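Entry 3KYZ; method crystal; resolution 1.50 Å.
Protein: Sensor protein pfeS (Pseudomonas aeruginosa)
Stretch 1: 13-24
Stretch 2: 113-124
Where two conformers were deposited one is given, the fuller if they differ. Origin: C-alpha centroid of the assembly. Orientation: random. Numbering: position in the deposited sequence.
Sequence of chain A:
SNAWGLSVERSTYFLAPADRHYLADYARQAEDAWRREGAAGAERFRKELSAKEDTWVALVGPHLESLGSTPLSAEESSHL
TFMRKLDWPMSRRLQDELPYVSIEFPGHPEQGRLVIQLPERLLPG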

# COMPACT_ATOMS: atom_id res chain seq x y z
N TYR A 13 -22.58 1.61 1.61
CA TYR A 13 -21.21 1.20 1.35
C TYR A 13 -20.20 2.32 1.59
O TYR A 13 -18.99 2.10 1.52
CB TYR A 13 -21.07 0.65 -0.08
CG TYR A 13 -20.89 -0.85 -0.13
CD1 TYR A 13 -19.93 -1.43 -0.96
CD2 TYR A 13 -21.66 -1.69 0.66
CE1 TYR A 13 -19.76 -2.80 -1.00
CE2 TYR A 13 -21.49 -3.07 0.62
CZ TYR A 13 -20.54 -3.61 -0.21
OH TYR A 13 -20.38 -4.98 -0.25
N PHE A 14 -20.70 3.52 1.87
CA PHE A 14 -19.84 4.67 2.14
C PHE A 14 -19.95 5.11 3.59
O PHE A 14 -21.04 5.07 4.18
CB PHE A 14 -20.22 5.85 1.25
CG PHE A 14 -19.94 5.62 -0.21
CD1 PHE A 14 -18.71 5.95 -0.75
CD2 PHE A 14 -20.91 5.10 -1.04
CE1 PHE A 14 -18.45 5.75 -2.10
CE2 PHE A 14 -20.66 4.90 -2.39
CZ PHE A 14 -19.43 5.23 -2.92
N LEU A 15 -18.84 5.55 4.16
CA LEU A 15 -18.87 6.15 5.49
C LEU A 15 -19.75 7.40 5.47
O LEU A 15 -19.71 8.18 4.52
CB LEU A 15 -17.46 6.53 5.94
CG LEU A 15 -16.45 5.40 6.15
CD1 LEU A 15 -15.12 6.01 6.55
CD2 LEU A 15 -16.93 4.41 7.20
N ALA A 16 -20.54 7.58 6.52
CA ALA A 16 -21.31 8.80 6.69
C ALA A 16 -20.36 9.99 6.77
O ALA A 16 -19.25 9.87 7.29
CB ALA A 16 -22.16 8.71 7.95
N PRO A 17 -20.80 11.14 6.25
CA PRO A 17 -19.95 12.34 6.25
C PRO A 17 -19.38 12.68 7.63
O PRO A 17 -18.21 13.04 7.72
CB PRO A 17 -20.91 13.43 5.77
CG PRO A 17 -21.91 12.71 4.94
CD PRO A 17 -22.09 11.37 5.59
N ALA A 18 -20.20 12.58 8.68
CA ALA A 18 -19.72 12.93 10.02
C ALA A 18 -18.63 11.98 10.49
O ALA A 18 -17.76 12.36 11.27
CB ALA A 18 -20.88 12.98 11.01
N ASP A 19 -18.67 10.74 10.03
CA ASP A 19 -17.64 9.76 10.37
C ASP A 19 -16.35 10.02 9.60
O ASP A 19 -15.26 9.81 10.12
CB ASP A 19 -18.14 8.33 10.20
CG ASP A 19 -19.18 7.97 11.23
OD1 ASP A 19 -19.13 8.57 12.33
OD2 ASP A 19 -20.05 7.12 10.96
N ARG A 20 -16.47 10.48 8.36
CA ARG A 20 -15.29 10.88 7.61
C ARG A 20 -14.61 12.03 8.33
O ARG A 20 -13.40 12.04 8.51
CB ARG A 20 -15.66 11.31 6.19
CG ARG A 20 -16.28 10.19 5.37
CD ARG A 20 -16.65 10.65 3.98
NE ARG A 20 -17.65 9.76 3.40
CZ ARG A 20 -18.10 9.84 2.16
NH1 ARG A 20 -19.01 8.98 1.73
NH2 ARG A 20 -17.66 10.79 1.34
N HIS A 21 -15.41 13.01 8.76
CA HIS A 21 -14.88 14.17 9.47
C HIS A 21 -14.19 13.75 10.76
O HIS A 21 -13.12 14.25 11.10
CB HIS A 21 -16.01 15.16 9.76
CG HIS A 21 -15.55 16.43 10.40
ND1 HIS A 21 -15.46 16.58 11.77
CD2 HIS A 21 -15.16 17.61 9.87
CE1 HIS A 21 -15.03 17.80 12.05
NE2 HIS A 21 -14.84 18.44 10.92
N TYR A 22 -14.81 12.83 11.49
CA TYR A 22 -14.28 12.33 12.76
C TYR A 22 -12.90 11.69 12.57
O TYR A 22 -11.95 11.98 13.31
CB TYR A 22 -15.24 11.31 13.34
CG TYR A 22 -14.95 10.87 14.75
CD1 TYR A 22 -15.11 11.76 15.81
CD2 TYR A 22 -14.58 9.56 15.04
CE1 TYR A 22 -14.90 11.37 17.10
CE2 TYR A 22 -14.36 9.16 16.36
CZ TYR A 22 -14.52 10.08 17.38
OH TYR A 22 -14.31 9.73 18.70
N LEU A 23 -12.80 10.79 11.60
CA LEU A 23 -11.54 10.10 11.37
C LEU A 23 -10.50 11.07 10.82
O LEU A 23 -9.32 10.99 11.17
CB LEU A 23 -11.74 8.90 10.44
CG LEU A 23 -12.62 7.78 11.02
CD1 LEU A 23 -12.80 6.65 10.01
CD2 LEU A 23 -12.07 7.26 12.35
N ALA A 24 -10.93 12.00 9.97
CA ALA A 24 -10.01 13.01 9.46
C ALA A 24 -9.43 13.84 10.61
O ALA A 24 -8.27 14.24 10.58
CB ALA A 24 -10.69 13.90 8.44
N ARG A 113 1.09 10.03 6.98
CA ARG A 113 -0.33 9.76 7.03
C ARG A 113 -0.67 8.96 8.27
O ARG A 113 0.19 8.31 8.88
CB ARG A 113 -0.75 8.96 5.79
CG ARG A 113 -0.23 7.53 5.78
CD ARG A 113 -0.58 6.82 4.47
NE ARG A 113 0.30 7.25 3.38
CZ ARG A 113 0.05 7.06 2.09
NH1 ARG A 113 -1.08 6.47 1.69
NH2 ARG A 113 0.92 7.47 1.18
N LEU A 114 -1.94 9.04 8.65
CA LEU A 114 -2.51 8.15 9.65
C LEU A 114 -3.12 6.96 8.93
O LEU A 114 -3.83 7.12 7.93
CB LEU A 114 -3.59 8.89 10.45
CG LEU A 114 -4.43 8.03 11.41
CD1 LEU A 114 -3.56 7.47 12.51
CD2 LEU A 114 -5.57 8.85 12.00
N VAL A 115 -2.82 5.76 9.42
CA VAL A 115 -3.51 4.56 8.97
C VAL A 115 -4.28 3.98 10.16
O VAL A 115 -3.72 3.81 11.24
CB VAL A 115 -2.54 3.51 8.40
CG1 VAL A 115 -3.30 2.24 7.99
CG2 VAL A 115 -1.78 4.08 7.22
N ILE A 116 -5.56 3.71 9.96
CA ILE A 116 -6.38 3.13 11.02
C ILE A 116 -7.22 2.02 10.43
O ILE A 116 -7.88 2.21 9.41
CB ILE A 116 -7.25 4.21 11.73
CG1 ILE A 116 -8.06 3.60 12.87
CG2 ILE A 116 -8.16 4.95 10.74
CD1 ILE A 116 -8.60 4.66 13.84
N GLN A 117 -7.19 0.84 11.04
CA GLN A 117 -8.11 -0.20 10.61
C GLN A 117 -9.50 0.23 11.06
O GLN A 117 -9.70 0.60 12.21
CB GLN A 117 -7.76 -1.58 11.19
CG GLN A 117 -8.61 -2.68 10.55
CD GLN A 117 -8.09 -4.08 10.82
OE1 GLN A 117 -7.42 -4.33 11.82
NE2 GLN A 117 -8.39 -5.01 9.90
N LEU A 118 -10.45 0.22 10.14
CA LEU A 118 -11.78 0.77 10.43
C LEU A 118 -12.39 0.12 11.66
O LEU A 118 -12.50 -1.10 11.71
CB LEU A 118 -12.71 0.57 9.23
CG LEU A 118 -14.02 1.35 9.32
CD1 LEU A 118 -13.76 2.84 9.14
CD2 LEU A 118 -15.00 0.85 8.28
N PRO A 119 -12.80 0.92 12.66
CA PRO A 119 -13.52 0.32 13.78
C PRO A 119 -14.80 -0.36 13.31
O PRO A 119 -15.51 0.17 12.46
CB PRO A 119 -13.87 1.53 14.66
CG PRO A 119 -12.78 2.51 14.36
CD PRO A 119 -12.50 2.34 12.88
N GLU A 120 -15.10 -1.53 13.88
CA GLU A 120 -16.23 -2.33 13.41
C GLU A 120 -17.56 -1.58 13.41
O GLU A 120 -18.40 -1.79 12.53
CB GLU A 120 -16.34 -3.61 14.25
CG GLU A 120 -17.41 -4.57 13.76
CD GLU A 120 -17.58 -5.75 14.69
OE1 GLU A 120 -17.14 -5.66 15.86
OE2 GLU A 120 -18.16 -6.78 14.26
N ARG A 121 -17.75 -0.69 14.38
CA ARG A 121 -19.02 0.01 14.50
C ARG A 121 -19.28 0.97 13.35
O ARG A 121 -20.42 1.41 13.14
CB ARG A 121 -19.11 0.76 15.83
CG ARG A 121 -18.32 2.05 15.84
CD ARG A 121 -18.44 2.80 17.16
NE ARG A 121 -17.65 4.02 17.10
CZ ARG A 121 -16.33 4.06 17.22
NH1 ARG A 121 -15.65 2.94 17.42
NH2 ARG A 121 -15.69 5.21 17.15
N LEU A 122 -18.23 1.31 12.59
CA LEU A 122 -18.34 2.32 11.55
C LEU A 122 -18.51 1.75 10.14
O LEU A 122 -18.58 2.50 9.17
CB LEU A 122 -17.11 3.24 11.55
CG LEU A 122 -16.84 4.12 12.77
CD1 LEU A 122 -15.65 5.04 12.49
CD2 LEU A 122 -18.08 4.93 13.14
N LEU A 123 -18.58 0.43 10.03
CA LEU A 123 -18.66 -0.19 8.72
C LEU A 123 -20.04 0.04 8.12
O LEU A 123 -21.05 -0.23 8.77
CB LEU A 123 -18.35 -1.68 8.80
CG LEU A 123 -18.23 -2.40 7.45
CD1 LEU A 123 -16.99 -1.94 6.68
CD2 LEU A 123 -18.22 -3.90 7.66
N PRO A 124 -20.09 0.54 6.87
CA PRO A 124 -21.37 0.76 6.20
C PRO A 124 -22.25 -0.48 6.24
O PRO A 124 -21.77 -1.57 5.91
CB PRO A 124 -20.95 1.06 4.76
CG PRO A 124 -19.58 1.65 4.88
CD PRO A 124 -18.94 0.89 6.02

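The two stretches meet almost entirely through shape. No hydrogen bond crosses between them, and the 489 Å² they bury, both sides summed, is largely aliphatic. Stretch 1 contributes a loop and the first turns of a helix that starts at Pro 17; stretch 2 contributes a strand, 113-117, followed by a chain that bends through a short 3-10 segment at 120-122 before running out to Pro 124.

At the centre, Leu 15 and Leu 23 pack on Leu 118, and Leu 23 also on the side chain of Leu 122; Pro 124 closes the exposed end against Leu 15. Leu 15 sets its CA-to-CB bond sideways, yet its m,t rotamer carries the end of the side chain inward, where CD2 lies 4.0 Å from Leu 118 CD1 and 4.2 Å from Pro 124 CD. The same methyl fits closely against the backbone, with Leu 15 CD2 only 3.2 Å from Leu 122 O, a tight packing contact for a carbon and a carbonyl oxygen. Eight residues on, within the helix, Leu 23 points toward stretch 2 in the same m,t rotamer. Leu 23 CD1 reaches Leu 118 CD1 at 4.0 Å and Leu 122 CD1 at 4.1 Å. Leu 15 CD2 and Leu 23 CD1 stand 5.5 Å apart, and the methyl Leu 118 CD1 sits over the notch between them, in contact with both. On the strand side, Leu 114 CD2 comes within 4.4 Å of Leu 23 O, a looser approach.

Leu 122 is itself a knob directed toward the helix, lodged between Asp 19 and Leu 23, which are one helical turn apart. Leu 122 CD1 meets Leu 23, while Leu 122 CD2 lies 3.7 Å from Asp 19 OD2, so the carboxylate borders the apolar cluster without gaining a polar partner from stretch 2. Nearby, Tyr 22 and Arg 121 make a peripheral contact: Tyr 22 CE2 is 4.2 Å from Arg 121 NH2 and sits at the edge of the guanidinium, near its plane, while NH2 approaches the tyrosine ring obliquely. This arrangement is not a stack, and the guanidinium is hydrogen-bonded elsewhere in the structure.

Towards the start of stretch 1, Pro 124 presses its ring against backbone. Pro 124 CG is 3.4 Å from Tyr 13 C, 3.7 Å from Phe 14 C and 4.0 Å from Leu 15 N, while the CA-to-CB bonds of Tyr 13 and Phe 14 point away, leaving the main chain to meet the proline.

The loop that presents Leu 15 is tied to its own helix: Arg 20 NE and NH1 both donate to Leu 15 O, at 2.8 and 3.0 Å respectively.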